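Local coordinates for protein toll-like receptor 13 (PDB 4Z0C) that recognises and binds bacterial 23S ribosomal RNA as an innate immune receptor, signalling through MYD88 and TRAF6 to activate NF-kappa-B, at residues 96-101 with 123-128; 78-83 with 101-106; 143-148 with 169-174; 198-203 with 222-227. All coordinates share one frame; numbering follows the deposited sequence.

Contact 1 (96-101 with 123-128); sequences QSVNNS and KDAFTP. With NAG (2-acetamido-2-deoxy-beta-D-glucopyranose), chain L.
Residues 96-101 and 123-128 belong to consecutive turns of the leucine-rich-repeat solenoid that forms the receptor's ectodomain, LRR 3 and LRR 4, and they meet on the return path that follows each turn's inner strand. Gln96 starts the run with backbone hydrogen bonding with Thr119. Next the backbone faces sugar: Ser97 O accepts from NAG N2 at 3.1 Å with an N-H...O angle of 151°, while OG, set in the crowded position between backbone N and carbonyl carbon, lies alongside the pyranose. Val98 turns toward the neighbouring repeat, CG1 anti to the backbone N (chi1 -176°), and reaches Ala125 CB at 4.4 Å. Asn99 points the other way and carries the glycan, its ND2 bonded covalently to NAG C1 at 1.4 Å; Trp72 O and Ile74 N add hydrogen bonds to the sugar from the preceding repeat, so it is pinned at more than its root. The carbonyl of Asn99 still faces the contact, with Ala125 CB at 3.4 Å from its O. That methyl also sits over one face of the Phe126 ring, off toward the rim, and the ring runs inward to Ile121, Val152 and Leu155. Asn100 is where the backbones come closest, its CA 4.1 Å from Ala125 CA, beside the type I turn from Asp124 to Thr127. It centres an inverse gamma turn closed by a weak bond from Ser101 N to Asn99 O, 2.9 Å. Beyond it the hydroxyl OG of Ser101 points back and hydrogen-bonds to Ile74 O.

Contact 2 (78-83 with 101-106); sequences AFRGLE and SFEGLS
The carbonyl O of Gly104 is gripped twice, and only lightly. Ser106 N gives it a weak hydrogen bond at 2.8 Å, closing an inverse gamma turn centred on Leu105, and from the other segment Glu83 CA approaches with a CA-H...O contact of 3.5 Å and 143° at the hydrogen. Glu83, its chain bent at chi2, also brings OE2 to 2.9 Å from Gly104 O; these are two acceptors that do not bond, a closeness that is probably unfavourable. Beside it, Glu83 CG rests on Ser106 OG. Deeper in, Phe79 does the apolar work. Its backbone position sets CB 3.8 Å from Leu105 CD1, and chi1 (-51°) then directs the ring so that CD2, at its edge, lies 3.4 Å from Ser101 O. Next along, Phe79 CE2 lies near Phe102 CD1. Leu105 CD1 touches both phenylalanines, meeting the Phe102 ring in plane at its edge; its other methyl, CD2, packs on Leu82 CB. On the outer flank Arg80 and Glu103 run side by side. Glu103 CG sits over one guanidinium face, 3.2 Å from Arg80 NH2, and the two flat end groups are 16° from parallel, yet Arg80 NH2 stays 4.7 Å from Glu103 OE1, too far for a salt bridge. Phe79-Leu82 and Phe102-Leu105 each form a type II turn with glycine third. The turns present Phe79 and Phe102 in successive repeats, consistent with the phenylalanine spine known in Toll-like receptors and related repeat proteins.

Contact 3 (143-148 with 169-174); sequences SDFSGI and MYLDHS
Ser146 OG donates to Asp172 OD2 at 2.7 Å, the one direct hydrogen bond between the two segments, and it uses the oxygen's anti lone pair, away from OD1. Beside it the Phe145 ring presents its edge to Asp172 N, with CD2 4.1 Å from Leu171 CD1; the two side chains lie alongside each other, pointing the same way. Nearer the backbone, Phe145 CB touches Tyr170 O. At the other end a water ties the chains together, donating to Ser143 O at 2.6 Å and accepting from Met169 N at 2.8 Å.

The second shell fixes the carboxylate. Asp172 CG is anti to its backbone N (chi1 168°), and OD1 accepts from Ser174 N at 3.1 Å, 54° out of the carboxylate plane, in an Asx turn; Arg176 NE adds a salt bridge to OD1, which should keep the acid ionised. Asp144, as N-cap, accepts a weak bond from Gly147 N and so helps start the helix that carries Ser146. Helix 145-152 of LRR 5 thus leans on the loop that leads from strand 160-162 to strand 176-177 in LRR 6, while Phe145 reaches inward to Leu163 and meets Phe186 edge-to-face.

Contact 4 (198-203 with 222-227); sequences ALSLPN and LKTLPQ
This is a van der Waals contact between successive turns of the leucine-rich-repeat solenoid, helped by one water: strand 199-200 and the residues after it run beside the loop that joins strand 220-221 to strand 230-232, the two paths 29° apart. Both segments carry a Leu-Pro step followed by an amide residue, and the leucines match up. Leu201 and Leu225 lie side by side, pointing the same way, each with CG anti to the carbonyl carbon, and Leu225 CD2 sits 3.6 Å from Leu201 CB; Leu178 backs Leu201 from the previous repeat. Thr224 points toward the strand. Its methyl CG2 is pressed to 3.0 Å from Leu199 O, a tight fit that goes with a chi1 of -145°, well away from a staggered position, and its OG1 stands 3.5 Å from Ser200 OG. What presents Thr224 is the type I turn from Leu222 to Leu225, closed by Leu225 N to Leu222 O at 2.9 Å. Past the prolines, Gln227 CG rests 3.4 Å from Pro202 O, while Asn203 ND2 is tied back to Val179 O. The water spans the seam just there, donating to Leu201 O at 2.9 Å and accepting from Gln227 N at 2.8 Å.

Overall arrangement
All four contacts join neighbouring turns of one solenoid and all are partly buried; what differs is the chemistry. Contacts 1 and 2 share Ser101 and touch, Phe126 meeting Phe102, so the row of phenylalanines in contact 2 runs on into the repeat of contact 1. Contact 2 buries the most surface and relies on aromatic and leucine packing; contact 1 is slimmer, and its outer side bears a glycan. Contact 3 brings in a helix and a clear side-chain hydrogen bond between its segments, to a buried aspartate. Contact 4 returns to leucines but, like contact 3, adds a bridging water; the two touch where Ala198 packs on His173. None reaches the bound RNA, contact 4 lying farthest at about 28 Å between nearest atoms.

Contact 1 (96-101 with 123-128)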
# COMPACT_ATOMS: atom_id res chain seq x y z
N GLN A 96 30.05 -33.87 3.30
CA GLN A 96 30.00 -34.93 2.27
C GLN A 96 30.06 -36.34 2.82
O GLN A 96 29.54 -37.27 2.20
CB GLN A 96 31.11 -34.76 1.23
CG GLN A 96 30.99 -33.50 0.39
CD GLN A 96 32.18 -33.31 -0.53
OE1 GLN A 96 32.47 -34.17 -1.37
NE2 GLN A 96 32.85 -32.18 -0.41
N SER A 97 30.70 -36.52 3.96
CA SER A 97 30.71 -37.82 4.61
C SER A 97 30.65 -37.56 6.09
O SER A 97 31.10 -36.52 6.56
CB SER A 97 31.96 -38.62 4.24
OG SER A 97 33.12 -37.82 4.31
N VAL A 98 30.07 -38.49 6.84
CA VAL A 98 29.94 -38.31 8.28
C VAL A 98 30.87 -39.26 9.04
O VAL A 98 30.79 -40.48 8.91
CB VAL A 98 28.48 -38.48 8.72
CG1 VAL A 98 28.34 -38.20 10.19
CG2 VAL A 98 27.59 -37.53 7.93
N ASN A 99 31.76 -38.67 9.83
CA ASN A 99 32.75 -39.43 10.57
C ASN A 99 32.33 -39.57 12.03
O ASN A 99 31.22 -39.22 12.39
CB ASN A 99 34.10 -38.73 10.45
CG ASN A 99 34.48 -38.45 9.01
OD1 ASN A 99 34.19 -39.25 8.11
ND2 ASN A 99 35.11 -37.30 8.77
N ASN A 100 33.23 -40.10 12.85
CA ASN A 100 32.94 -40.39 14.24
C ASN A 100 33.10 -39.16 15.16
O ASN A 100 33.87 -39.19 16.12
CB ASN A 100 33.85 -41.52 14.68
CG ASN A 100 33.71 -42.73 13.78
OD1 ASN A 100 32.66 -43.36 13.75
ND2 ASN A 100 34.74 -43.01 13.00
N SER A 101 32.37 -38.09 14.84
CA SER A 101 32.48 -36.82 15.56
C SER A 101 31.51 -36.59 16.74
O SER A 101 31.54 -35.54 17.37
CB SER A 101 32.30 -35.68 14.56
OG SER A 101 32.95 -35.97 13.33
N LYS A 123 30.37 -46.53 9.93
CA LYS A 123 29.67 -47.56 10.69
C LYS A 123 29.46 -47.20 12.16
O LYS A 123 28.42 -47.52 12.74
CB LYS A 123 30.47 -48.86 10.61
CG LYS A 123 29.67 -50.10 10.97
CD LYS A 123 30.51 -51.36 10.79
CE LYS A 123 31.93 -51.17 11.32
NZ LYS A 123 32.09 -51.74 12.69
N ASP A 124 30.44 -46.54 12.75
CA ASP A 124 30.41 -46.25 14.19
C ASP A 124 30.15 -44.79 14.51
O ASP A 124 30.36 -44.36 15.65
CB ASP A 124 31.71 -46.67 14.86
CG ASP A 124 31.98 -48.14 14.72
OD1 ASP A 124 31.08 -48.95 15.06
OD2 ASP A 124 33.08 -48.50 14.25
N ALA A 125 29.71 -44.01 13.52
CA ALA A 125 29.50 -42.59 13.73
C ALA A 125 28.50 -42.33 14.86
O ALA A 125 28.74 -41.48 15.70
CB ALA A 125 29.08 -41.91 12.46
N PHE A 126 27.43 -43.11 14.92
CA PHE A 126 26.31 -42.83 15.82
C PHE A 126 26.30 -43.59 17.16
O PHE A 126 25.34 -43.47 17.93
CB PHE A 126 24.97 -43.03 15.08
CG PHE A 126 24.80 -42.15 13.89
CD1 PHE A 126 25.29 -40.84 13.90
CD2 PHE A 126 24.18 -42.62 12.74
CE1 PHE A 126 25.14 -40.02 12.80
CE2 PHE A 126 24.03 -41.79 11.63
CZ PHE A 126 24.51 -40.50 11.66
N THR A 127 27.34 -44.38 17.41
CA THR A 127 27.46 -45.14 18.67
C THR A 127 27.21 -44.38 20.00
O THR A 127 26.49 -44.90 20.86
CB THR A 127 28.81 -45.89 18.75
OG1 THR A 127 28.95 -46.76 17.62
CG2 THR A 127 28.88 -46.73 20.02
N PRO A 128 27.76 -43.16 20.16
CA PRO A 128 27.44 -42.44 21.41
C PRO A 128 25.98 -41.99 21.50
O PRO A 128 25.55 -41.59 22.59
CB PRO A 128 28.36 -41.21 21.36
CG PRO A 128 29.40 -41.51 20.35
CD PRO A 128 28.75 -42.43 19.35
C1 NAG L . 35.29 -37.07 7.36
C2 NAG L . 35.12 -35.57 7.12
C3 NAG L . 35.54 -35.12 5.72
C4 NAG L . 36.85 -35.77 5.27
C5 NAG L . 36.87 -37.26 5.60
C6 NAG L . 38.22 -37.90 5.27
C7 NAG L . 33.40 -34.30 8.30
C8 NAG L . 32.12 -33.56 8.09
N2 NAG L . 33.74 -35.17 7.35
O3 NAG L . 35.68 -33.72 5.72
O4 NAG L . 36.97 -35.59 3.87
O5 NAG L . 36.59 -37.47 6.96
O6 NAG L . 39.18 -37.59 6.26
O7 NAG L . 34.07 -34.10 9.30

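Contact 2 (78-83 with 101-106)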
# COMPACT_ATOMS: atom_id res chain seq x y z
N ALA A 78 34.62 -32.83 18.62
CA ALA A 78 33.93 -31.54 18.43
C ALA A 78 32.90 -31.19 19.50
O ALA A 78 32.93 -30.09 20.07
CB ALA A 78 33.30 -31.48 17.07
N PHE A 79 32.03 -32.15 19.80
CA PHE A 79 30.93 -31.95 20.74
C PHE A 79 31.15 -32.53 22.15
O PHE A 79 30.18 -32.83 22.86
CB PHE A 79 29.64 -32.52 20.14
CG PHE A 79 29.37 -32.02 18.75
CD1 PHE A 79 28.92 -30.72 18.54
CD2 PHE A 79 29.55 -32.86 17.66
CE1 PHE A 79 28.66 -30.27 17.24
CE2 PHE A 79 29.29 -32.41 16.36
CZ PHE A 79 28.85 -31.12 16.15
N ARG A 80 32.41 -32.73 22.55
CA ARG A 80 32.68 -33.25 23.90
C ARG A 80 32.20 -32.32 25.02
O ARG A 80 32.26 -31.10 24.90
CB ARG A 80 34.15 -33.63 24.09
CG ARG A 80 34.38 -35.14 23.95
CD ARG A 80 35.84 -35.57 23.81
NE ARG A 80 35.95 -36.99 23.47
CZ ARG A 80 35.58 -37.99 24.27
NH1 ARG A 80 35.09 -37.73 25.47
NH2 ARG A 80 35.71 -39.25 23.87
N GLY A 81 31.71 -32.91 26.11
CA GLY A 81 31.17 -32.15 27.22
C GLY A 81 29.72 -31.70 27.05
O GLY A 81 29.09 -31.29 28.03
N LEU A 82 29.18 -31.80 25.84
CA LEU A 82 27.80 -31.37 25.57
C LEU A 82 26.77 -32.43 25.93
O LEU A 82 25.96 -32.83 25.10
CB LEU A 82 27.63 -30.97 24.09
CG LEU A 82 28.39 -29.72 23.64
CD1 LEU A 82 27.98 -29.25 22.23
CD2 LEU A 82 28.17 -28.62 24.66
N GLU A 83 26.78 -32.87 27.18
CA GLU A 83 25.97 -34.01 27.61
C GLU A 83 24.49 -33.70 27.89
O GLU A 83 23.71 -34.60 28.17
CB GLU A 83 26.63 -34.73 28.79
CG GLU A 83 27.12 -36.13 28.43
CD GLU A 83 28.61 -36.19 28.12
OE1 GLU A 83 29.26 -37.17 28.52
OE2 GLU A 83 29.12 -35.27 27.44
N SER A 101 32.37 -38.09 14.84
CA SER A 101 32.48 -36.82 15.56
C SER A 101 31.51 -36.59 16.74
O SER A 101 31.54 -35.54 17.37
CB SER A 101 32.30 -35.68 14.56
OG SER A 101 32.95 -35.97 13.33
N PHE A 102 30.73 -37.60 17.09
CA PHE A 102 29.62 -37.44 18.04
C PHE A 102 29.78 -37.87 19.50
O PHE A 102 28.78 -38.01 20.21
CB PHE A 102 28.36 -38.07 17.43
CG PHE A 102 28.06 -37.54 16.07
CD1 PHE A 102 27.47 -36.29 15.91
CD2 PHE A 102 28.47 -38.23 14.94
CE1 PHE A 102 27.21 -35.79 14.66
CE2 PHE A 102 28.23 -37.72 13.68
CZ PHE A 102 27.59 -36.50 13.54
N GLU A 103 31.01 -38.11 19.96
CA GLU A 103 31.19 -38.50 21.36
C GLU A 103 30.76 -37.37 22.31
O GLU A 103 31.04 -36.20 22.09
CB GLU A 103 32.64 -38.91 21.63
CG GLU A 103 32.80 -39.95 22.75
CD GLU A 103 32.46 -41.39 22.33
OE1 GLU A 103 32.78 -41.78 21.18
OE2 GLU A 103 31.88 -42.13 23.15
N GLY A 104 30.06 -37.76 23.37
CA GLY A 104 29.57 -36.83 24.37
C GLY A 104 28.11 -36.48 24.24
O GLY A 104 27.50 -35.95 25.17
N LEU A 105 27.51 -36.80 23.10
CA LEU A 105 26.15 -36.36 22.85
C LEU A 105 25.16 -37.37 23.40
O LEU A 105 24.24 -37.80 22.69
CB LEU A 105 25.94 -36.12 21.36
CG LEU A 105 26.77 -34.94 20.86
CD1 LEU A 105 26.82 -34.92 19.35
CD2 LEU A 105 26.19 -33.61 21.40
N SER A 106 25.34 -37.72 24.67
CA SER A 106 24.63 -38.86 25.25
C SER A 106 23.16 -38.59 25.55
O SER A 106 22.42 -39.51 25.89
CB SER A 106 25.37 -39.40 26.50
OG SER A 106 25.13 -38.59 27.63

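Contact 3 (143-148 with 169-174)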
# COMPACT_ATOMS: atom_id res chain seq x y z
N SER A 143 23.12 -42.88 -2.17
CA SER A 143 22.58 -43.92 -3.04
C SER A 143 22.76 -45.33 -2.45
O SER A 143 22.03 -46.26 -2.78
CB SER A 143 23.23 -43.82 -4.42
OG SER A 143 24.63 -43.61 -4.30
N ASP A 144 23.73 -45.46 -1.55
CA ASP A 144 24.03 -46.71 -0.86
C ASP A 144 23.24 -46.82 0.44
O ASP A 144 23.66 -46.31 1.48
CB ASP A 144 25.54 -46.81 -0.59
CG ASP A 144 25.95 -48.14 0.05
OD1 ASP A 144 25.12 -49.08 0.15
OD2 ASP A 144 27.13 -48.23 0.46
N PHE A 145 22.10 -47.48 0.38
CA PHE A 145 21.24 -47.66 1.54
C PHE A 145 21.83 -48.64 2.58
O PHE A 145 21.65 -48.44 3.79
CB PHE A 145 19.86 -48.12 1.07
CG PHE A 145 18.84 -48.23 2.16
CD1 PHE A 145 18.64 -47.18 3.05
CD2 PHE A 145 18.05 -49.35 2.28
CE1 PHE A 145 17.69 -47.27 4.04
CE2 PHE A 145 17.09 -49.44 3.27
CZ PHE A 145 16.91 -48.39 4.15
N SER A 146 22.57 -49.66 2.12
CA SER A 146 23.21 -50.62 3.04
C SER A 146 24.07 -49.92 4.06
O SER A 146 24.01 -50.22 5.25
CB SER A 146 24.07 -51.66 2.30
OG SER A 146 23.27 -52.51 1.49
N GLY A 147 24.87 -48.96 3.59
CA GLY A 147 25.74 -48.19 4.46
C GLY A 147 25.00 -47.38 5.52
O GLY A 147 25.47 -47.24 6.64
N ILE A 148 23.85 -46.82 5.16
CA ILE A 148 23.03 -46.09 6.13
C ILE A 148 22.50 -47.06 7.18
O ILE A 148 22.53 -46.76 8.37
CB ILE A 148 21.84 -45.35 5.47
CG1 ILE A 148 22.35 -44.38 4.40
CG2 ILE A 148 21.04 -44.60 6.53
CD1 ILE A 148 23.24 -43.30 4.97
N MET A 169 18.18 -46.37 -4.87
CA MET A 169 17.62 -47.07 -6.01
C MET A 169 17.18 -48.44 -5.56
O MET A 169 16.18 -48.97 -6.03
CB MET A 169 18.67 -47.19 -7.12
CG MET A 169 18.12 -47.54 -8.49
SD MET A 169 19.26 -47.08 -9.81
CE MET A 169 19.56 -45.35 -9.42
N TYR A 170 17.95 -49.03 -4.64
CA TYR A 170 17.65 -50.36 -4.14
C TYR A 170 17.64 -50.46 -2.62
O TYR A 170 18.42 -49.79 -1.94
CB TYR A 170 18.65 -51.37 -4.70
CG TYR A 170 18.64 -51.40 -6.21
CD1 TYR A 170 17.56 -51.94 -6.89
CD2 TYR A 170 19.70 -50.88 -6.96
CE1 TYR A 170 17.52 -51.96 -8.26
CE2 TYR A 170 19.67 -50.91 -8.34
CZ TYR A 170 18.57 -51.46 -8.99
OH TYR A 170 18.50 -51.50 -10.36
N LEU A 171 16.78 -51.32 -2.08
CA LEU A 171 16.83 -51.64 -0.66
C LEU A 171 17.94 -52.66 -0.39
O LEU A 171 18.60 -53.13 -1.31
CB LEU A 171 15.48 -52.16 -0.15
CG LEU A 171 14.34 -51.17 0.14
CD1 LEU A 171 14.78 -49.73 -0.11
CD2 LEU A 171 13.09 -51.52 -0.64
N ASP A 172 18.16 -52.97 0.89
CA ASP A 172 19.21 -53.90 1.30
C ASP A 172 18.69 -55.33 1.53
O ASP A 172 17.55 -55.52 1.96
CB ASP A 172 19.91 -53.36 2.56
CG ASP A 172 20.81 -54.39 3.21
OD1 ASP A 172 20.31 -55.14 4.08
OD2 ASP A 172 22.01 -54.44 2.87
N HIS A 173 19.52 -56.34 1.27
CA HIS A 173 19.07 -57.73 1.38
C HIS A 173 19.90 -58.67 2.25
O HIS A 173 20.02 -59.86 1.95
CB HIS A 173 18.81 -58.32 -0.00
CG HIS A 173 17.73 -57.61 -0.74
ND1 HIS A 173 16.39 -57.83 -0.50
CD2 HIS A 173 17.78 -56.63 -1.67
CE1 HIS A 173 15.67 -57.04 -1.27
NE2 HIS A 173 16.49 -56.30 -1.99
N SER A 174 20.47 -58.14 3.33
CA SER A 174 21.00 -58.97 4.40
C SER A 174 20.09 -58.75 5.60
O SER A 174 19.70 -57.62 5.88
CB SER A 174 22.44 -58.58 4.75
OG SER A 174 23.13 -58.13 3.60
O HOH W 1 20.64 -47.72 -4.48

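Contact 4 (198-203 with 222-227)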
# COMPACT_ATOMS: atom_id res chain seq x y z
N ALA A 198 14.30 -58.61 3.93
CA ALA A 198 15.46 -58.66 4.81
C ALA A 198 15.52 -57.52 5.83
O ALA A 198 16.51 -57.38 6.57
CB ALA A 198 16.73 -58.66 3.97
N LEU A 199 14.47 -56.71 5.88
CA LEU A 199 14.43 -55.59 6.80
C LEU A 199 13.24 -55.71 7.75
O LEU A 199 12.11 -55.52 7.36
CB LEU A 199 14.38 -54.27 6.03
CG LEU A 199 14.37 -53.03 6.92
CD1 LEU A 199 15.62 -52.99 7.77
CD2 LEU A 199 14.23 -51.75 6.09
N SER A 200 13.49 -56.07 9.00
CA SER A 200 12.38 -56.22 9.94
C SER A 200 12.08 -54.93 10.69
O SER A 200 12.92 -54.45 11.46
CB SER A 200 12.65 -57.35 10.92
OG SER A 200 12.22 -58.59 10.37
N LEU A 201 10.89 -54.40 10.48
CA LEU A 201 10.47 -53.15 11.12
C LEU A 201 9.18 -53.37 11.88
O LEU A 201 8.13 -52.88 11.47
CB LEU A 201 10.30 -52.06 10.07
CG LEU A 201 11.56 -51.87 9.23
CD1 LEU A 201 11.34 -50.86 8.15
CD2 LEU A 201 12.68 -51.42 10.15
N PRO A 202 9.27 -54.08 13.02
CA PRO A 202 8.10 -54.56 13.76
C PRO A 202 7.21 -53.43 14.28
O PRO A 202 6.01 -53.65 14.45
CB PRO A 202 8.72 -55.30 14.95
CG PRO A 202 10.09 -54.68 15.11
CD PRO A 202 10.53 -54.37 13.72
N ASN A 203 7.78 -52.24 14.48
CA ASN A 203 7.01 -51.13 15.03
C ASN A 203 6.71 -49.97 14.07
O ASN A 203 6.24 -48.92 14.49
CB ASN A 203 7.67 -50.62 16.32
CG ASN A 203 7.56 -51.62 17.44
OD1 ASN A 203 6.52 -52.26 17.62
ND2 ASN A 203 8.64 -51.79 18.20
N LEU A 222 5.66 -56.43 1.84
CA LEU A 222 5.45 -55.62 3.05
C LEU A 222 4.98 -56.42 4.28
O LEU A 222 4.62 -55.82 5.29
CB LEU A 222 4.44 -54.50 2.74
CG LEU A 222 4.72 -53.53 1.58
CD1 LEU A 222 3.56 -52.56 1.43
CD2 LEU A 222 6.03 -52.77 1.75
N LYS A 223 4.96 -57.76 4.17
CA LYS A 223 4.59 -58.66 5.28
C LYS A 223 5.31 -58.31 6.56
O LYS A 223 4.75 -58.30 7.67
CB LYS A 223 4.93 -60.11 4.92
CG LYS A 223 5.30 -61.00 6.11
CD LYS A 223 4.14 -61.84 6.60
CE LYS A 223 4.62 -63.23 6.99
NZ LYS A 223 3.73 -64.31 6.46
N THR A 224 6.58 -57.99 6.38
CA THR A 224 7.49 -57.67 7.45
C THR A 224 7.18 -56.34 8.18
O THR A 224 7.86 -55.99 9.15
CB THR A 224 8.91 -57.69 6.87
OG1 THR A 224 9.82 -58.19 7.84
CG2 THR A 224 9.31 -56.31 6.47
N LEU A 225 6.17 -55.60 7.71
CA LEU A 225 5.70 -54.40 8.42
C LEU A 225 4.26 -54.59 8.92
O LEU A 225 3.31 -54.01 8.37
CB LEU A 225 5.76 -53.16 7.52
CG LEU A 225 6.93 -52.99 6.56
CD1 LEU A 225 6.76 -51.68 5.79
CD2 LEU A 225 8.25 -52.99 7.28
N PRO A 226 4.09 -55.42 9.96
CA PRO A 226 2.75 -55.84 10.38
C PRO A 226 1.95 -54.75 11.10
O PRO A 226 0.73 -54.88 11.21
CB PRO A 226 3.04 -57.00 11.35
CG PRO A 226 4.39 -56.66 11.92
CD PRO A 226 5.15 -56.00 10.81
N GLN A 227 2.63 -53.72 11.59
CA GLN A 227 1.96 -52.64 12.31
C GLN A 227 1.66 -51.40 11.43
O GLN A 227 1.19 -50.37 11.94
CB GLN A 227 2.82 -52.21 13.50
CG GLN A 227 2.71 -53.12 14.70
CD GLN A 227 1.27 -53.41 15.06
OE1 GLN A 227 0.73 -54.45 14.70
NE2 GLN A 227 0.64 -52.49 15.79
O HOH W 2 5.21 -52.64 11.18